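Local coordinates for protein terminal oxygenase component of carbazole 1,9a-dioxygenase (Sphingomonas, PDB 3GKQ) that probably dioxygenates carbazole, passing electrons from a Rieske [2Fe-2S] cluster to a mononuclear non-heme iron centre as the terminal oxygenase of carbazole 1,9a-dioxygenase, at residues A[19-24]-A[368-373]; A[177-182]-A[361-366]; A[227-232]-A[262-267]; A[269-274]-A[283-288]. All coordinates share one frame; numbering follows the deposited sequence.

Interaction 1: A[19-24]-A[368-373]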
loop_
_atom_site.group_PDB
_atom_site.type_symbol
_atom_site.label_atom_id
_atom_site.label_comp_id
_atom_site.label_asym_id
_atom_site.label_seq_id
_atom_site.Cartn_x
_atom_site.Cartn_y
_atom_site.Cartn_z
ATOM N N ALA A 19 30.018 0.112 -7.493
ATOM C CA ALA A 19 28.900 1.022 -7.718
ATOM C C ALA A 19 27.849 0.415 -8.656
ATOM O O ALA A 19 26.653 0.571 -8.433
ATOM C CB ALA A 19 29.408 2.342 -8.283
ATOM N N PRO A 20 28.281 -0.281 -9.725
ATOM C CA PRO A 20 27.299 -0.876 -10.639
ATOM C C PRO A 20 26.391 -1.885 -9.925
ATOM O O PRO A 20 25.194 -1.960 -10.192
ATOM C CB PRO A 20 28.173 -1.538 -11.703
ATOM C CG PRO A 20 29.391 -0.658 -11.732
ATOM C CD PRO A 20 29.648 -0.429 -10.255
ATOM N N TYR A 21 26.982 -2.659 -9.022
ATOM C CA TYR A 21 26.247 -3.657 -8.253
ATOM C C TYR A 21 25.185 -2.945 -7.425
ATOM O O TYR A 21 24.056 -3.420 -7.296
ATOM C CB TYR A 21 27.216 -4.414 -7.337
ATOM C CG TYR A 21 26.593 -5.462 -6.443
ATOM C CD1 TYR A 21 26.163 -6.683 -6.960
ATOM C CD2 TYR A 21 26.489 -5.254 -5.068
ATOM C CE1 TYR A 21 25.650 -7.677 -6.129
ATOM C CE2 TYR A 21 25.976 -6.241 -4.225
ATOM C CZ TYR A 21 25.564 -7.450 -4.760
ATOM O OH TYR A 21 25.096 -8.438 -3.927
ATOM N N ILE A 22 25.552 -1.797 -6.866
ATOM C CA ILE A 22 24.619 -1.010 -6.071
ATOM C C ILE A 22 23.417 -0.572 -6.911
ATOM O O ILE A 22 22.294 -0.499 -6.407
ATOM C CB ILE A 22 25.311 0.239 -5.483
ATOM C CG1 ILE A 22 26.303 -0.192 -4.396
ATOM C CG2 ILE A 22 24.268 1.201 -4.904
ATOM C CD1 ILE A 22 27.133 0.939 -3.834
ATOM N N ASP A 23 23.649 -0.289 -8.190
ATOM C CA ASP A 23 22.568 0.136 -9.083
ATOM C C ASP A 23 21.755 -1.017 -9.671
ATOM O O ASP A 23 20.660 -0.794 -10.192
ATOM C CB ASP A 23 23.117 0.969 -10.248
ATOM C CG ASP A 23 23.672 2.306 -9.805
ATOM O OD1 ASP A 23 22.990 3.007 -9.023
ATOM O OD2 ASP A 23 24.786 2.663 -10.245
ATOM N N ALA A 24 22.284 -2.235 -9.585
ATOM C CA ALA A 24 21.625 -3.413 -10.157
ATOM C C ALA A 24 20.468 -3.985 -9.344
ATOM O O ALA A 24 20.415 -5.187 -9.082
ATOM C CB ALA A 24 22.660 -4.504 -10.407
ATOM N N ARG A 368 32.714 -6.765 -6.460
ATOM C CA ARG A 368 33.674 -6.186 -7.399
ATOM C C ARG A 368 33.630 -6.934 -8.731
ATOM O O ARG A 368 33.567 -6.320 -9.800
ATOM C CB ARG A 368 35.096 -6.249 -6.827
ATOM C CG ARG A 368 35.321 -5.384 -5.592
ATOM C CD ARG A 368 36.671 -5.689 -4.954
ATOM N NE ARG A 368 37.786 -5.293 -5.808
ATOM C CZ ARG A 368 38.350 -4.088 -5.792
ATOM N NH1 ARG A 368 37.907 -3.155 -4.957
ATOM N NH2 ARG A 368 39.353 -3.811 -6.616
ATOM N N LEU A 369 33.662 -8.260 -8.663
ATOM C CA LEU A 369 33.625 -9.082 -9.867
ATOM C C LEU A 369 32.307 -8.881 -10.613
ATOM O O LEU A 369 32.299 -8.678 -11.829
ATOM C CB LEU A 369 33.817 -10.563 -9.509
ATOM C CG LEU A 369 33.757 -11.565 -10.673
ATOM C CD1 LEU A 369 34.744 -12.697 -10.444
ATOM C CD2 LEU A 369 32.345 -12.100 -10.816
ATOM N N ALA A 370 31.198 -8.921 -9.884
ATOM C CA ALA A 370 29.892 -8.737 -10.502
ATOM C C ALA A 370 29.795 -7.364 -11.171
ATOM O O ALA A 370 29.236 -7.238 -12.262
ATOM C CB ALA A 370 28.792 -8.887 -9.461
ATOM N N SER A 371 30.331 -6.343 -10.505
ATOM C CA SER A 371 30.300 -4.976 -11.026
ATOM C C SER A 371 31.098 -4.847 -12.316
ATOM O O SER A 371 30.665 -4.204 -13.274
ATOM C CB SER A 371 30.874 -3.994 -9.992
ATOM O OG SER A 371 30.002 -3.840 -8.884
ATOM N N GLN A 372 32.270 -5.460 -12.332
ATOM C CA GLN A 372 33.132 -5.388 -13.492
ATOM C C GLN A 372 32.746 -6.272 -14.674
ATOM O O GLN A 372 32.878 -5.844 -15.815
ATOM C CB GLN A 372 34.575 -5.697 -13.085
ATOM C CG GLN A 372 35.516 -5.863 -14.267
ATOM C CD GLN A 372 36.976 -5.758 -13.875
ATOM O OE1 GLN A 372 37.394 -6.279 -12.840
ATOM N NE2 GLN A 372 37.764 -5.090 -14.712
ATOM N N TYR A 373 32.249 -7.480 -14.413
ATOM C CA TYR A 373 31.929 -8.396 -15.504
ATOM C C TYR A 373 30.489 -8.654 -15.928
ATOM O O TYR A 373 30.268 -9.374 -16.901
ATOM C CB TYR A 373 32.633 -9.725 -15.244
ATOM C CG TYR A 373 34.128 -9.558 -15.214
ATOM C CD1 TYR A 373 34.852 -9.388 -16.397
ATOM C CD2 TYR A 373 34.815 -9.472 -14.002
ATOM C CE1 TYR A 373 36.222 -9.127 -16.374
ATOM C CE2 TYR A 373 36.184 -9.211 -13.968
ATOM C CZ TYR A 373 36.880 -9.039 -15.158
ATOM O OH TYR A 373 38.230 -8.776 -15.130
#
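Ser371 presses its CB and OG against the first turn of helix 19-23, where Tyr21 and Pro20 receive them. The backbone N-H of Tyr21 is the donor: Tyr21 N lies 3.2 Å from Ser371 OG, with a bent N-H...O angle of 140°. On the N-terminal side of this bond the Pro20 ring rests against the serine, its CD 3.8 Å from Ser371 CB. Looser packing follows at Ala370, whose CB reaches Tyr21 CD1 at 4.2 Å.

Ser371 holds OG beside its own backbone N (chi1 -70°), from where the hydroxyl also bonds to the carbonyl of Arg367, one turn earlier. Tyr21 sends its ring away from the serine, to meet Trp366 and Trp351 and to hydrogen-bond through OH to Glu179. The axis of helix 19-23 crosses that of the 368-373 part of helix 361-373 at 85° and 7.9 Å, confining the contact to few residues. An alanine at Ser371 would probably leave the Tyr21 N-H without its acceptor and the Arg367 carbonyl without its hydroxyl partner.

Since a carbonyl can only accept, one hydroxyl, donor to Arg367 and acceptor from Tyr21, ties helix 19-23, near the start of the chain, to helix 361-373, near its end.

Interaction 2: A[177-182]-A[361-366]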
loop_
_atom_site.group_PDB
_atom_site.type_symbol
_atom_site.label_atom_id
_atom_site.label_comp_id
_atom_site.label_asym_id
_atom_site.label_seq_id
_atom_site.Cartn_x
_atom_site.Cartn_y
_atom_site.Cartn_z
ATOM N N GLY A 177 19.638 -12.299 -1.407
ATOM C CA GLY A 177 19.784 -13.736 -1.540
ATOM C C GLY A 177 21.227 -14.111 -1.816
ATOM O O GLY A 177 21.774 -15.010 -1.176
ATOM N N VAL A 178 21.855 -13.416 -2.762
ATOM C CA VAL A 178 23.246 -13.696 -3.109
ATOM C C VAL A 178 24.169 -13.335 -1.953
ATOM O O VAL A 178 25.086 -14.087 -1.628
ATOM C CB VAL A 178 23.692 -12.907 -4.364
ATOM C CG1 VAL A 178 25.011 -13.466 -4.887
ATOM C CG2 VAL A 178 22.635 -12.997 -5.436
ATOM N N GLU A 179 23.930 -12.180 -1.336
ATOM C CA GLU A 179 24.739 -11.739 -0.205
ATOM C C GLU A 179 24.684 -12.828 0.876
ATOM O O GLU A 179 25.720 -13.291 1.356
ATOM C CB GLU A 179 24.197 -10.416 0.363
ATOM C CG GLU A 179 24.339 -9.169 -0.541
ATOM C CD GLU A 179 25.706 -8.496 -0.438
ATOM O OE1 GLU A 179 26.225 -8.382 0.692
ATOM O OE2 GLU A 179 26.255 -8.067 -1.480
ATOM N N ASN A 180 23.472 -13.236 1.245
ATOM C CA ASN A 180 23.276 -14.272 2.264
ATOM C C ASN A 180 23.890 -15.615 1.845
ATOM O O ASN A 180 24.535 -16.290 2.645
ATOM C CB ASN A 180 21.774 -14.435 2.546
ATOM C CG ASN A 180 21.448 -15.682 3.366
ATOM O OD1 ASN A 180 20.789 -16.603 2.876
ATOM N ND2 ASN A 180 21.889 -15.707 4.616
ATOM N N GLY A 181 23.695 -15.992 0.585
ATOM C CA GLY A 181 24.237 -17.253 0.105
ATOM C C GLY A 181 25.755 -17.378 0.154
ATOM O O GLY A 181 26.282 -18.397 0.598
ATOM N N PHE A 182 26.457 -16.341 -0.294
ATOM C CA PHE A 182 27.918 -16.347 -0.323
ATOM C C PHE A 182 28.571 -15.715 0.914
ATOM O O PHE A 182 29.655 -15.145 0.832
ATOM C CB PHE A 182 28.395 -15.630 -1.590
ATOM C CG PHE A 182 29.837 -15.875 -1.925
ATOM C CD1 PHE A 182 30.312 -17.170 -2.101
ATOM C CD2 PHE A 182 30.715 -14.809 -2.094
ATOM C CE1 PHE A 182 31.640 -17.402 -2.445
ATOM C CE2 PHE A 182 32.047 -15.031 -2.439
ATOM C CZ PHE A 182 32.509 -16.328 -2.614
ATOM N N ARG A 361 35.237 -10.370 3.325
ATOM C CA ARG A 361 36.139 -10.148 2.199
ATOM C C ARG A 361 35.603 -10.878 0.967
ATOM O O ARG A 361 35.733 -10.399 -0.157
ATOM C CB ARG A 361 37.544 -10.664 2.537
ATOM C CG ARG A 361 38.538 -10.648 1.366
ATOM C CD ARG A 361 38.746 -9.244 0.806
ATOM N NE ARG A 361 39.714 -9.233 -0.291
ATOM C CZ ARG A 361 41.034 -9.283 -0.134
ATOM N NH1 ARG A 361 41.564 -9.344 1.084
ATOM N NH2 ARG A 361 41.830 -9.281 -1.197
ATOM N N ALA A 362 34.991 -12.036 1.188
ATOM C CA ALA A 362 34.442 -12.829 0.092
ATOM C C ALA A 362 33.305 -12.114 -0.650
ATOM O O ALA A 362 33.312 -12.044 -1.879
ATOM C CB ALA A 362 33.955 -14.178 0.620
ATOM N N ILE A 363 32.331 -11.588 0.089
ATOM C CA ILE A 363 31.209 -10.899 -0.542
ATOM C C ILE A 363 31.707 -9.661 -1.284
ATOM O O ILE A 363 31.201 -9.319 -2.355
ATOM C CB ILE A 363 30.126 -10.484 0.494
ATOM C CG1 ILE A 363 28.846 -10.063 -0.232
ATOM C CG2 ILE A 363 30.609 -9.322 1.333
ATOM C CD1 ILE A 363 28.245 -11.164 -1.096
ATOM N N ILE A 364 32.707 -8.996 -0.719
ATOM C CA ILE A 364 33.274 -7.814 -1.348
ATOM C C ILE A 364 33.892 -8.192 -2.695
ATOM O O ILE A 364 33.768 -7.453 -3.670
ATOM C CB ILE A 364 34.341 -7.165 -0.440
ATOM C CG1 ILE A 364 33.661 -6.567 0.794
ATOM C CG2 ILE A 364 35.090 -6.075 -1.197
ATOM C CD1 ILE A 364 34.632 -6.069 1.845
ATOM N N GLU A 365 34.550 -9.346 -2.751
ATOM C CA GLU A 365 35.158 -9.795 -3.999
ATOM C C GLU A 365 34.073 -10.083 -5.028
ATOM O O GLU A 365 34.267 -9.860 -6.223
ATOM C CB GLU A 365 36.013 -11.049 -3.774
ATOM C CG GLU A 365 37.349 -10.766 -3.109
ATOM C CD GLU A 365 38.174 -9.751 -3.885
ATOM O OE1 GLU A 365 38.411 -9.971 -5.093
ATOM O OE2 GLU A 365 38.582 -8.735 -3.286
ATOM N N TRP A 366 32.934 -10.584 -4.565
ATOM C CA TRP A 366 31.819 -10.872 -5.462
ATOM C C TRP A 366 31.243 -9.569 -6.029
ATOM O O TRP A 366 30.996 -9.459 -7.228
ATOM C CB TRP A 366 30.732 -11.665 -4.723
ATOM C CG TRP A 366 29.331 -11.376 -5.193
ATOM C CD1 TRP A 366 28.375 -10.661 -4.523
ATOM C CD2 TRP A 366 28.743 -11.760 -6.443
ATOM N NE1 TRP A 366 27.230 -10.579 -5.278
ATOM C CE2 TRP A 366 27.426 -11.243 -6.460
ATOM C CE3 TRP A 366 29.199 -12.489 -7.550
ATOM C CZ2 TRP A 366 26.559 -11.432 -7.544
ATOM C CZ3 TRP A 366 28.336 -12.676 -8.629
ATOM C CH2 TRP A 366 27.031 -12.148 -8.616
HETATM O O HOH W 1 31.834 -13.087 2.542
#
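Phe182, just past the end of helix 174-181, is the main bump of this contact. Its ring fills a hollow formed by Ala362, Ile363 and Trp366 on helix 361-373. The ring's edge carries the touch: Phe182 CE2 lies 3.3 Å from Ala362 O, which sits near the ring plane, and 3.7 Å from Ala362 CB. Trp366 CB closes the hollow on the side of Phe182 CD2. Val265 and Val228 of the underlying sheet also touch this ring.

A second bump is Val178. With CG1 anti to its backbone N (chi1 -166°), the valine sets that methyl above the indole plane of Trp366, displaced toward the rim, and CG1 is 3.6 Å from Trp366 CE2.

Ile363 extends CG1 and CD1 across Glu179 at about a right angle: CG1 meets Glu179 OE1 at 3.2 Å, while CD1 lies 3.7 Å from Glu179 CA. A bend at chi2 (-84°) folds the carboxylate back over the isoleucine. The helix axes pass 10.3 Å apart at 141°, and no direct hydrogen bond joins the segments. A water accepts from Ile363 N at 2.9 Å and gives a weak bond to Phe182 O.

Glu179 OE1 forms salt bridges with Arg367 and with Arg75 of the second subunit, a residue of that subunit's cluster pocket. An alanine at Glu179 would probably leave both arginines without this anionic mate and Ile363 less closely packed. Apolar packing thus backs a buried carboxylate at the subunit interface, consistent with a role in holding the neighbour's Rieske cluster near this iron centre.

Interaction 3: A[227-232]-A[262-267]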
loop_
_atom_site.group_PDB
_atom_site.type_symbol
_atom_site.label_atom_id
_atom_site.label_comp_id
_atom_site.label_asym_id
_atom_site.label_seq_id
_atom_site.Cartn_x
_atom_site.Cartn_y
_atom_site.Cartn_z
ATOM N N GLY A 227 33.346 -16.104 -11.518
ATOM C CA GLY A 227 32.869 -16.098 -10.150
ATOM C C GLY A 227 33.970 -16.025 -9.119
ATOM O O GLY A 227 35.134 -15.781 -9.450
ATOM N N VAL A 228 33.594 -16.251 -7.864
ATOM C CA VAL A 228 34.533 -16.193 -6.753
ATOM C C VAL A 228 34.457 -17.453 -5.902
ATOM O O VAL A 228 33.371 -17.962 -5.627
ATOM C CB VAL A 228 34.227 -14.981 -5.838
ATOM C CG1 VAL A 228 35.259 -14.894 -4.719
ATOM C CG2 VAL A 228 34.203 -13.698 -6.662
ATOM N N PHE A 229 35.620 -17.954 -5.499
ATOM C CA PHE A 229 35.701 -19.137 -4.653
ATOM C C PHE A 229 35.961 -18.666 -3.234
ATOM O O PHE A 229 36.838 -17.836 -2.994
ATOM C CB PHE A 229 36.855 -20.051 -5.094
ATOM C CG PHE A 229 36.520 -20.943 -6.251
ATOM C CD1 PHE A 229 35.753 -22.088 -6.063
ATOM C CD2 PHE A 229 36.955 -20.632 -7.534
ATOM C CE1 PHE A 229 35.426 -22.913 -7.139
ATOM C CE2 PHE A 229 36.633 -21.450 -8.616
ATOM C CZ PHE A 229 35.866 -22.592 -8.416
ATOM N N ASP A 230 35.191 -19.188 -2.292
ATOM C CA ASP A 230 35.373 -18.822 -0.901
ATOM C C ASP A 230 36.412 -19.762 -0.307
ATOM O O ASP A 230 36.169 -20.960 -0.144
ATOM C CB ASP A 230 34.042 -18.924 -0.159
ATOM C CG ASP A 230 34.198 -18.807 1.334
ATOM O OD1 ASP A 230 35.143 -18.130 1.794
ATOM O OD2 ASP A 230 33.355 -19.385 2.052
ATOM N N LEU A 231 37.580 -19.199 -0.005
ATOM C CA LEU A 231 38.700 -19.953 0.544
ATOM C C LEU A 231 38.955 -19.695 2.035
ATOM O O LEU A 231 40.090 -19.810 2.499
ATOM C CB LEU A 231 39.973 -19.619 -0.243
ATOM C CG LEU A 231 39.961 -19.798 -1.768
ATOM C CD1 LEU A 231 41.306 -19.335 -2.325
ATOM C CD2 LEU A 231 39.703 -21.260 -2.144
ATOM N N LEU A 232 37.912 -19.343 2.781
ATOM C CA LEU A 232 38.062 -19.081 4.210
ATOM C C LEU A 232 38.255 -20.425 4.918
ATOM O O LEU A 232 39.028 -20.538 5.874
ATOM C CB LEU A 232 36.812 -18.382 4.755
ATOM C CG LEU A 232 36.900 -17.558 6.052
ATOM C CD1 LEU A 232 35.499 -17.153 6.481
ATOM C CD2 LEU A 232 37.556 -18.351 7.158
ATOM N N SER A 262 33.754 -26.444 -0.413
ATOM C CA SER A 262 34.020 -25.481 -1.470
ATOM C C SER A 262 32.763 -24.706 -1.835
ATOM O O SER A 262 31.820 -25.266 -2.406
ATOM C CB SER A 262 34.549 -26.190 -2.713
ATOM O OG SER A 262 34.621 -25.291 -3.806
ATOM N N ILE A 263 32.752 -23.420 -1.499
ATOM C CA ILE A 263 31.619 -22.557 -1.807
ATOM C C ILE A 263 32.065 -21.528 -2.839
ATOM O O ILE A 263 33.185 -21.018 -2.777
ATOM C CB ILE A 263 31.117 -21.818 -0.552
ATOM C CG1 ILE A 263 30.820 -22.826 0.559
ATOM C CG2 ILE A 263 29.859 -21.028 -0.882
ATOM C CD1 ILE A 263 30.312 -22.193 1.833
ATOM N N SER A 264 31.191 -21.232 -3.794
ATOM C CA SER A 264 31.516 -20.262 -4.832
ATOM C C SER A 264 30.255 -19.613 -5.394
ATOM O O SER A 264 29.182 -20.209 -5.380
ATOM C CB SER A 264 32.299 -20.941 -5.960
ATOM O OG SER A 264 31.587 -22.050 -6.486
ATOM N N VAL A 265 30.391 -18.383 -5.881
ATOM C CA VAL A 265 29.262 -17.661 -6.455
ATOM C C VAL A 265 29.644 -17.247 -7.868
ATOM O O VAL A 265 30.788 -16.872 -8.121
ATOM C CB VAL A 265 28.892 -16.411 -5.605
ATOM C CG1 VAL A 265 30.048 -15.409 -5.595
ATOM C CG2 VAL A 265 27.624 -15.767 -6.154
ATOM N N TRP A 266 28.688 -17.317 -8.790
ATOM C CA TRP A 266 28.957 -16.991 -10.188
ATOM C C TRP A 266 27.924 -16.065 -10.822
ATOM O O TRP A 266 26.749 -16.090 -10.453
ATOM C CB TRP A 266 29.009 -18.286 -11.007
ATOM C CG TRP A 266 29.829 -19.347 -10.356
ATOM C CD1 TRP A 266 29.460 -20.144 -9.307
ATOM C CD2 TRP A 266 31.198 -19.653 -10.631
ATOM N NE1 TRP A 266 30.521 -20.919 -8.907
ATOM C CE2 TRP A 266 31.600 -20.638 -9.702
ATOM C CE3 TRP A 266 32.128 -19.184 -11.569
ATOM C CZ2 TRP A 266 32.897 -21.165 -9.683
ATOM C CZ3 TRP A 266 33.422 -19.708 -11.549
ATOM C CH2 TRP A 266 33.791 -20.688 -10.609
ATOM N N LEU A 267 28.369 -15.246 -11.773
ATOM C CA LEU A 267 27.457 -14.357 -12.482
ATOM C C LEU A 267 26.505 -15.282 -13.237
ATOM O O LEU A 267 26.912 -16.358 -13.684
ATOM C CB LEU A 267 28.225 -13.475 -13.474
ATOM C CG LEU A 267 28.779 -12.155 -12.927
ATOM C CD1 LEU A 267 29.678 -11.498 -13.962
ATOM C CD2 LEU A 267 27.623 -11.226 -12.562
#
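Gly227 and Trp266, at one end of this antiparallel strand pair, make its tightest fit. Strands 227-230 and 262-266 are neighbours in the antiparallel sheet of the Bet v 1-like catalytic domain. At the non-hydrogen-bonded Gly227-Trp266 pair the CA atoms are only 4.0 Å apart, and Gly227 N comes within 3.3 Å of Trp266 CE3; a beta carbon on the glycine would collide with the indole. Next in register, Val228 and Val265 exchange both backbone hydrogen bonds, Val228 N to Val265 O measuring 2.9 Å.

Further along, the indole turns its edge to Phe229 in an offset edge-to-face stack. That edge points at the phenylalanine face, with planes at 87°, and Trp266 CZ2 reaches Phe229 CZ at 3.5 Å.

Toward Asp230 and Ile263 the pairing slackens. Both residues are partly exposed; Asp230 N still gives a straight bond (173°) to Ile263 O, but the return pair, Ile263 N and Asp230 O, is 4.4 Å apart. Asp230 OD1 then accepts from Leu232 N in an Asx turn as the strand ends, and the Ile263 side chain lies about 8 Å from the bound iron(II). Back at the tight end, Trp266 NE1 donates to Ser264 OG at 2.9 Å, with the oxygen 21° out of the indole plane.

Interaction 4: A[269-274]-A[283-288]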
loop_
_atom_site.group_PDB
_atom_site.type_symbol
_atom_site.label_atom_id
_atom_site.label_comp_id
_atom_site.label_asym_id
_atom_site.label_seq_id
_atom_site.Cartn_x
_atom_site.Cartn_y
_atom_site.Cartn_z
ATOM N N GLY A 269 24.533 -14.593 -10.743
ATOM C CA GLY A 269 24.228 -14.605 -9.321
ATOM C C GLY A 269 23.730 -15.970 -8.883
ATOM O O GLY A 269 22.583 -16.119 -8.455
ATOM N N VAL A 270 24.594 -16.975 -8.999
ATOM C CA VAL A 270 24.229 -18.340 -8.632
ATOM C C VAL A 270 25.288 -18.965 -7.729
ATOM O O VAL A 270 26.489 -18.873 -7.994
ATOM C CB VAL A 270 24.019 -19.205 -9.900
ATOM C CG1 VAL A 270 25.207 -19.067 -10.820
ATOM C CG2 VAL A 270 23.804 -20.656 -9.520
ATOM N N LEU A 271 24.825 -19.597 -6.656
ATOM C CA LEU A 271 25.709 -20.214 -5.678
ATOM C C LEU A 271 25.932 -21.707 -5.893
ATOM O O LEU A 271 25.063 -22.415 -6.411
ATOM C CB LEU A 271 25.138 -20.006 -4.277
ATOM C CG LEU A 271 25.976 -20.447 -3.072
ATOM C CD1 LEU A 271 27.047 -19.406 -2.786
ATOM C CD2 LEU A 271 25.069 -20.605 -1.857
ATOM N N LYS A 272 27.114 -22.170 -5.496
ATOM C CA LYS A 272 27.469 -23.582 -5.576
ATOM C C LYS A 272 28.135 -23.978 -4.263
ATOM O O LYS A 272 29.199 -23.458 -3.918
ATOM C CB LYS A 272 28.433 -23.862 -6.733
ATOM C CG LYS A 272 28.855 -25.337 -6.803
ATOM C CD LYS A 272 29.832 -25.608 -7.934
ATOM C CE LYS A 272 30.307 -27.059 -7.919
ATOM N NZ LYS A 272 31.299 -27.321 -9.003
ATOM N N VAL A 273 27.491 -24.877 -3.525
ATOM C CA VAL A 273 28.024 -25.358 -2.251
ATOM C C VAL A 273 28.368 -26.830 -2.459
ATOM O O VAL A 273 27.491 -27.656 -2.730
ATOM C CB VAL A 273 26.988 -25.210 -1.128
ATOM C CG1 VAL A 273 27.595 -25.618 0.200
ATOM C CG2 VAL A 273 26.503 -23.762 -1.062
ATOM N N ASP A 274 29.650 -27.157 -2.337
ATOM C CA ASP A 274 30.097 -28.520 -2.572
ATOM C C ASP A 274 31.035 -29.081 -1.501
ATOM O O ASP A 274 32.091 -28.509 -1.226
ATOM C CB ASP A 274 30.773 -28.568 -3.940
ATOM C CG ASP A 274 30.971 -29.973 -4.447
ATOM O OD1 ASP A 274 30.118 -30.838 -4.155
ATOM O OD2 ASP A 274 31.973 -30.203 -5.158
ATOM N N GLN A 283 24.889 -28.641 -3.904
ATOM C CA GLN A 283 23.763 -27.727 -3.971
ATOM C C GLN A 283 24.055 -26.492 -4.818
ATOM O O GLN A 283 25.124 -25.886 -4.712
ATOM C CB GLN A 283 23.341 -27.305 -2.566
ATOM C CG GLN A 283 22.053 -26.497 -2.547
ATOM C CD GLN A 283 21.471 -26.376 -1.159
ATOM O OE1 GLN A 283 21.471 -27.338 -0.395
ATOM N NE2 GLN A 283 20.954 -25.196 -0.828
ATOM N N PHE A 284 23.089 -26.138 -5.659
ATOM C CA PHE A 284 23.183 -24.979 -6.545
ATOM C C PHE A 284 21.981 -24.083 -6.243
ATOM O O PHE A 284 20.852 -24.571 -6.160
ATOM C CB PHE A 284 23.117 -25.428 -8.008
ATOM C CG PHE A 284 24.190 -26.410 -8.400
ATOM C CD1 PHE A 284 25.430 -25.967 -8.851
ATOM C CD2 PHE A 284 23.948 -27.780 -8.346
ATOM C CE1 PHE A 284 26.414 -26.875 -9.248
ATOM C CE2 PHE A 284 24.927 -28.696 -8.739
ATOM C CZ PHE A 284 26.162 -28.242 -9.192
ATOM N N GLU A 285 22.214 -22.783 -6.079
ATOM C CA GLU A 285 21.119 -21.858 -5.785
ATOM C C GLU A 285 21.105 -20.632 -6.691
ATOM O O GLU A 285 22.147 -20.041 -6.964
ATOM C CB GLU A 285 21.198 -21.353 -4.341
ATOM C CG GLU A 285 21.299 -22.418 -3.275
ATOM C CD GLU A 285 21.040 -21.856 -1.889
ATOM O OE1 GLU A 285 21.513 -20.734 -1.597
ATOM O OE2 GLU A 285 20.364 -22.539 -1.093
ATOM N N TRP A 286 19.909 -20.258 -7.140
ATOM C CA TRP A 286 19.706 -19.074 -7.977
ATOM C C TRP A 286 18.826 -18.113 -7.182
ATOM O O TRP A 286 18.000 -18.538 -6.373
ATOM C CB TRP A 286 18.983 -19.432 -9.281
ATOM C CG TRP A 286 19.879 -19.861 -10.415
ATOM C CD1 TRP A 286 20.360 -19.074 -11.421
ATOM C CD2 TRP A 286 20.372 -21.182 -10.672
ATOM N NE1 TRP A 286 21.118 -19.822 -12.294
ATOM C CE2 TRP A 286 21.142 -21.123 -11.855
ATOM C CE3 TRP A 286 20.238 -22.415 -10.014
ATOM C CZ2 TRP A 286 21.775 -22.245 -12.400
ATOM C CZ3 TRP A 286 20.868 -23.533 -10.552
ATOM C CH2 TRP A 286 21.626 -23.438 -11.736
ATOM N N TYR A 287 19.016 -16.820 -7.416
ATOM C CA TYR A 287 18.242 -15.773 -6.763
ATOM C C TYR A 287 17.837 -14.882 -7.930
ATOM O O TYR A 287 18.422 -13.827 -8.151
ATOM C CB TYR A 287 19.130 -14.997 -5.794
ATOM C CG TYR A 287 19.965 -15.891 -4.916
ATOM C CD1 TYR A 287 19.423 -16.495 -3.783
ATOM C CD2 TYR A 287 21.287 -16.171 -5.246
ATOM C CE1 TYR A 287 20.187 -17.365 -2.996
ATOM C CE2 TYR A 287 22.053 -17.036 -4.473
ATOM C CZ TYR A 287 21.499 -17.627 -3.352
ATOM O OH TYR A 287 22.267 -18.481 -2.593
ATOM N N VAL A 288 16.837 -15.335 -8.676
ATOM C CA VAL A 288 16.368 -14.634 -9.856
ATOM C C VAL A 288 15.464 -13.459 -9.549
ATOM O O VAL A 288 14.398 -13.613 -8.949
ATOM C CB VAL A 288 15.630 -15.602 -10.807
ATOM C CG1 VAL A 288 15.336 -14.910 -12.128
ATOM C CG2 VAL A 288 16.477 -16.854 -11.027
HETATM O O HOH W 2 20.422 -15.981 -10.155
#
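Leu271 and Glu285 are bonded backbone to backbone in both directions, Leu271 N to Glu285 O at 2.7 Å and Glu285 N to Leu271 O at 2.9 Å. Two residues along, Val273 and Gln283 form a second such pair, Val273 N 2.8 Å from Gln283 O. Strand 270-274 and the 283-288 part of strand 282-289 thus run antiparallel, their axes at 163°. Beyond the ladder a water bridges the strands, donating to Gly269 O and accepting from Tyr287 N. Gly269 and Val270 both face Trp266, a classic beta bulge.

On one face, Val270 lays a methyl flat on Trp286. CG2 sits 3.7 Å from the centroid of the six-membered ring and 16° off its normal, a CH-pi contact over the ring centre; chi1 of 51° leaves CG2 anti to the backbone N. Lys272 and Phe284 lie alongside each other, Lys272 CG 3.8 Å from Phe284 CE1, and the extended lysine chain carries NZ on to the carbonyl of Pro154.

The other face carries Leu271, Glu285 and Gln283. Leu271 CD2 fits between Glu285 and Tyr287, 3.6 Å from Glu285 OE1. That carboxylate is gripped at both oxygens: Tyr287 OH donates to OE1 at 2.6 Å, on its anti side, and Tyr297 OH bonds OE2, with a weak further bond from Gln283 NE2, which also bonds to Asn331. These bonds probably fix its rotation; the Glu285 side chain is about 6 Å from the bound iron(II). The two strands form a beta hairpin in the antiparallel sheet of the Bet v 1-like oxygenase domain, beside the mononuclear iron site.

Helix 361-373 serves interactions 1 and 2, whose centres are 12 Å apart, and it packs on the sheet that carries interactions 3 and 4. Interaction 1 joins regions near the two ends of the chain and so brackets the other three; interaction 2 likewise encloses 3 and 4, which follow one another. Interactions 3 and 4, 10 Å apart, belong to one sheet, in the strand order 227-230, 262-266, 270-274, 282-289. Phe182 and Trp366 rest on Val265, joining interaction 2 to 3, while Val178 packs on Tyr287 of interaction 4. Helices thus cover one sheet face near the iron-binding residues His186 and Asp334.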